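Local structure of cycloalternan-forming enzyme (Listeria monocytogenes serovar 1/2a, 5F7U) at residues T407-N412 / E423-D428. The protein is a multidomain enzyme of glycosyl hydrolase family 31, with a TIM-barrel domain and a family 6 carbohydrate-binding module. The protein carries 1 engineered substitution. Numbering follows the deposited sequence.
Sequences TYYIWN and EAFSYD. With GLC (alpha-D-glucopyranose), chain F.
Ile-410 and Phe-425 face each other where two backbone segments, 407-412 and 423-428, come closest, with their CA atoms 8.9 Å apart. Side chains bridge this gap. Tyr-409 and Phe-425 cross at about a right angle, and CE1 of Tyr-409 lies 3.8 Å from CD1 of Phe-425. That Phe-425 atom sits at the edge of the tyrosine ring, in its plane. Ile-410 adds a looser apolar touch, its CD1 4.3 Å from CE1 of Phe-425. Phe-425 also stacks on Phe-430, and Gln-470 of helix 469-481 packs against Tyr-409, Ile-410 and Phe-425.

The polar end of Tyr-409 is held twice. Its OH hydrogen-bonds to OD2 of Asp-474 and accepts from a water at 2.7 Å, and the same water donates to the backbone O of Glu-423 at 2.8 Å. Chi1 of 64° turns the Tyr-409 ring toward Phe-425 and over Thr-407, whose CB lies 3.6 Å above one face, toward the rim. Thr-407 OG1 accepts from the backbone N of Tyr-409 at 3.2 Å, nearly straight at 169°, and forms an ST turn.

Tyr-408 OH hydrogen-bonds to Glu-405, which also binds the alpha-D-glucopyranose, and lies 3.0 Å from the sugar's O4. Both segments belong to the long beta-to-alpha loop of the TIM barrel between strand 396-399 and helix 439-448. It carries Tyr-408 to one glycan pocket and folds back on itself near a second, which includes Tyr-416 and Gln-470.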
ATOM      1  N   THR A 407      27.891  -4.840  16.633  1.00 19.75           N
ATOM      2  CA  THR A 407      26.799  -5.241  17.520  1.00 19.63           C
ATOM      3  C   THR A 407      25.462  -4.665  17.043  1.00 19.24           C
ATOM      4  O   THR A 407      24.403  -5.213  17.335  1.00 19.59           O
ATOM      5  CB  THR A 407      27.007  -4.740  18.963  1.00 19.87           C
ATOM      6  OG1 THR A 407      26.945  -3.304  19.003  1.00 19.41           O
ATOM      7  CG2 THR A 407      28.364  -5.232  19.553  1.00 20.44           C
ATOM      8  N   TYR A 408      25.518  -3.511  16.383  1.00 19.12           N
ATOM      9  CA  TYR A 408      24.327  -2.752  15.977  1.00 18.52           C
ATOM     10  C   TYR A 408      23.454  -2.261  17.139  1.00 18.28           C
ATOM     11  O   TYR A 408      22.286  -1.931  16.937  1.00 18.09           O
ATOM     12  CB  TYR A 408      23.510  -3.502  14.899  1.00 18.42           C
ATOM     13  CG  TYR A 408      24.299  -3.621  13.634  1.00 18.84           C
ATOM     14  CD1 TYR A 408      24.342  -2.555  12.727  1.00 18.80           C
ATOM     15  CD2 TYR A 408      25.052  -4.764  13.371  1.00 19.71           C
ATOM     16  CE1 TYR A 408      25.109  -2.628  11.585  1.00 19.45           C
ATOM     17  CE2 TYR A 408      25.835  -4.855  12.226  1.00 20.24           C
ATOM     18  CZ  TYR A 408      25.845  -3.780  11.339  1.00 20.10           C
ATOM     19  OH  TYR A 408      26.625  -3.859  10.204  1.00 21.53           O
ATOM     20  N   TYR A 409      24.008  -2.227  18.355  1.00 18.17           N
ATOM     21  CA  TYR A 409      23.329  -1.528  19.438  1.00 18.04           C
ATOM     22  C   TYR A 409      24.225  -0.529  20.179  1.00 18.15           C
ATOM     23  O   TYR A 409      23.779   0.103  21.141  1.00 18.67           O
ATOM     24  CB  TYR A 409      22.597  -2.497  20.389  1.00 18.19           C
ATOM     25  CG  TYR A 409      23.489  -3.457  21.136  1.00 18.84           C
ATOM     26  CD1 TYR A 409      24.153  -3.053  22.291  1.00 19.42           C
ATOM     27  CD2 TYR A 409      23.641  -4.784  20.704  1.00 18.85           C
ATOM     28  CE1 TYR A 409      24.982  -3.930  22.979  1.00 20.27           C
ATOM     29  CE2 TYR A 409      24.461  -5.676  21.394  1.00 19.41           C
ATOM     30  CZ  TYR A 409      25.123  -5.239  22.529  1.00 20.23           C
ATOM     31  OH  TYR A 409      25.932  -6.097  23.251  1.00 20.97           O
ATOM     32  N   ILE A 410      25.463  -0.369  19.701  1.00 18.02           N
ATOM     33  CA  ILE A 410      26.449   0.540  20.292  1.00 18.19           C
ATOM     34  C   ILE A 410      26.808   1.581  19.232  1.00 17.91           C
ATOM     35  O   ILE A 410      27.012   1.236  18.062  1.00 17.38           O
ATOM     36  CB  ILE A 410      27.705  -0.222  20.767  1.00 18.81           C
ATOM     37  CG1 ILE A 410      27.319  -1.243  21.854  1.00 19.07           C
ATOM     38  CG2 ILE A 410      28.812   0.730  21.266  1.00 19.05           C
ATOM     39  CD1 ILE A 410      28.436  -2.213  22.241  1.00 19.97           C
ATOM     40  N   TRP A 411      26.856   2.846  19.656  1.00 17.94           N
ATOM     41  CA  TRP A 411      27.240   3.968  18.799  1.00 17.85           C
ATOM     42  C   TRP A 411      28.645   3.803  18.253  1.00 18.28           C
ATOM     43  O   TRP A 411      29.566   3.358  18.969  1.00 18.67           O
ATOM     44  CB  TRP A 411      27.106   5.300  19.561  1.00 18.23           C
ATOM     45  CG  TRP A 411      25.682   5.628  19.754  1.00 18.08           C
ATOM     46  CD1 TRP A 411      24.874   5.217  20.786  1.00 18.35           C
ATOM     47  CD2 TRP A 411      24.844   6.369  18.846  1.00 17.58           C
ATOM     48  NE1 TRP A 411      23.577   5.686  20.582  1.00 17.90           N
ATOM     49  CE2 TRP A 411      23.537   6.389  19.404  1.00 17.43           C
ATOM     50  CE3 TRP A 411      25.077   7.035  17.620  1.00 17.24           C
ATOM     51  CZ2 TRP A 411      22.461   7.030  18.776  1.00 16.98           C
ATOM     52  CZ3 TRP A 411      23.995   7.684  16.999  1.00 16.67           C
ATOM     53  CH2 TRP A 411      22.705   7.670  17.590  1.00 16.73           C
ATOM     54  N   ASN A 412      28.823   4.187  16.992  1.00 18.11           N
ATOM     55  CA  ASN A 412      30.151   4.148  16.384  1.00 18.65           C
ATOM     56  C   ASN A 412      31.179   4.926  17.215  1.00 19.56           C
ATOM     57  O   ASN A 412      30.877   6.002  17.755  1.00 19.58           O
ATOM     58  CB  ASN A 412      30.109   4.700  14.953  1.00 18.42           C
ATOM     59  CG  ASN A 412      31.198   4.123  14.083  1.00 18.90           C
ATOM     60  OD1 ASN A 412      31.955   3.234  14.526  1.00 19.45           O
ATOM     61  ND2 ASN A 412      31.277   4.593  12.826  1.00 18.47           N
ATOM     62  N   GLU A 423      24.785  -9.394  29.035  1.00 32.50           N
ATOM     63  CA  GLU A 423      24.365  -8.342  29.967  1.00 31.83           C
ATOM     64  C   GLU A 423      24.191  -7.040  29.185  1.00 30.00           C
ATOM     65  O   GLU A 423      24.939  -6.769  28.236  1.00 29.25           O
ATOM     66  CB  GLU A 423      25.391  -8.176  31.110  1.00 33.72           C
ATOM     67  CG  GLU A 423      25.384  -9.324  32.122  1.00 35.73           C
ATOM     68  CD  GLU A 423      26.669  -9.465  32.943  1.00 38.08           C
ATOM     69  OE1 GLU A 423      27.525  -8.548  32.947  1.00 38.95           O
ATOM     70  OE2 GLU A 423      26.831 -10.522  33.604  1.00 39.33           O
ATOM     71  N   ALA A 424      23.186  -6.261  29.565  1.00 28.58           N
ATOM     72  CA  ALA A 424      22.851  -5.028  28.848  1.00 27.05           C
ATOM     73  C   ALA A 424      23.686  -3.855  29.336  1.00 26.96           C
ATOM     74  O   ALA A 424      24.118  -3.831  30.502  1.00 27.88           O
ATOM     75  CB  ALA A 424      21.366  -4.724  28.981  1.00 26.88           C
ATOM     76  N   PHE A 425      23.937  -2.909  28.428  1.00 25.72           N
ATOM     77  CA  PHE A 425      24.576  -1.636  28.758  1.00 25.50           C
ATOM     78  C   PHE A 425      23.546  -0.568  29.130  1.00 25.09           C
ATOM     79  O   PHE A 425      22.376  -0.631  28.704  1.00 24.56           O
ATOM     80  CB  PHE A 425      25.402  -1.117  27.569  1.00 24.75           C
ATOM     81  CG  PHE A 425      26.613  -1.943  27.254  1.00 25.19           C
ATOM     82  CD1 PHE A 425      26.527  -3.039  26.388  1.00 24.95           C
ATOM     83  CD2 PHE A 425      27.850  -1.627  27.813  1.00 25.73           C
ATOM     84  CE1 PHE A 425      27.652  -3.810  26.104  1.00 25.21           C
ATOM     85  CE2 PHE A 425      28.980  -2.397  27.527  1.00 26.15           C
ATOM     86  CZ  PHE A 425      28.878  -3.491  26.674  1.00 25.69           C
ATOM     87  N   SER A 426      23.992   0.398  29.929  0.50 25.70           N
ATOM     88  CA  SER A 426      23.279   1.650  30.155  0.50 25.71           C
ATOM     89  C   SER A 426      24.105   2.727  29.452  0.50 25.43           C
ATOM     90  O   SER A 426      25.229   2.435  28.988  0.50 25.48           O
ATOM     91  CB  SER A 426      23.167   1.939  31.658  0.50 26.79           C
ATOM     92  OG  SER A 426      22.501   0.887  32.332  0.50 27.31           O
ATOM     93  N   TYR A 427      23.555   3.951  29.363  1.00 25.15           N
ATOM     94  CA  TYR A 427      24.255   5.086  28.728  1.00 25.23           C
ATOM     95  C   TYR A 427      25.611   5.430  29.394  1.00 26.59           C
ATOM     96  O   TYR A 427      26.596   5.712  28.696  1.00 26.00           O
ATOM     97  CB  TYR A 427      23.367   6.324  28.745  1.00 25.21           C
ATOM     98  CG  TYR A 427      23.829   7.455  27.844  1.00 24.96           C
ATOM     99  CD1 TYR A 427      23.623   7.393  26.465  1.00 24.38           C
ATOM    100  CD2 TYR A 427      24.456   8.598  28.372  1.00 25.81           C
ATOM    101  CE1 TYR A 427      24.026   8.430  25.632  1.00 24.07           C
ATOM    102  CE2 TYR A 427      24.875   9.638  27.540  1.00 25.46           C
ATOM    103  CZ  TYR A 427      24.636   9.554  26.172  1.00 24.73           C
ATOM    104  OH  TYR A 427      25.038  10.556  25.312  1.00 24.78           O
ATOM    105  N   ASP A 428      25.628   5.383  30.729  1.00 28.02           N
ATOM    106  CA  ASP A 428      26.806   5.679  31.560  1.00 29.68           C
ATOM    107  C   ASP A 428      27.966   4.715  31.375  1.00 29.12           C
ATOM    108  O   ASP A 428      29.086   5.021  31.790  1.00 29.26           O
ATOM    109  CB  ASP A 428      26.426   5.694  33.048  1.00 32.69           C
ATOM    110  CG  ASP A 428      25.545   6.870  33.420  1.00 35.25           C
ATOM    111  OD1 ASP A 428      25.353   7.782  32.583  1.00 37.09           O
ATOM    112  OD2 ASP A 428      25.024   6.879  34.563  1.00 38.25           O
TER
HETATM  113  C1  GLC F   3      23.945  -0.235   4.508  1.00 25.64           C
HETATM  114  C2  GLC F   3      25.008  -1.318   4.275  1.00 27.55           C
HETATM  115  C3  GLC F   3      25.222  -2.170   5.533  1.00 27.41           C
HETATM  116  C4  GLC F   3      25.487  -1.295   6.758  1.00 26.07           C
HETATM  117  C5  GLC F   3      24.316  -0.311   6.905  1.00 24.53           C
HETATM  118  C6  GLC F   3      24.391   0.588   8.134  1.00 23.74           C
HETATM  119  O2  GLC F   3      24.600  -2.184   3.215  1.00 29.08           O
HETATM  120  O3  GLC F   3      26.312  -3.078   5.336  1.00 28.66           O
HETATM  121  O4  GLC F   3      25.608  -2.131   7.914  1.00 26.18           O
HETATM  122  O5  GLC F   3      24.219   0.499   5.716  1.00 23.89           O
HETATM  123  O6  GLC F   3      25.461   1.522   7.959  1.00 23.42           O
HETATM  124  O   HOH W   1      24.619  -5.896  25.587  1.00 24.27           O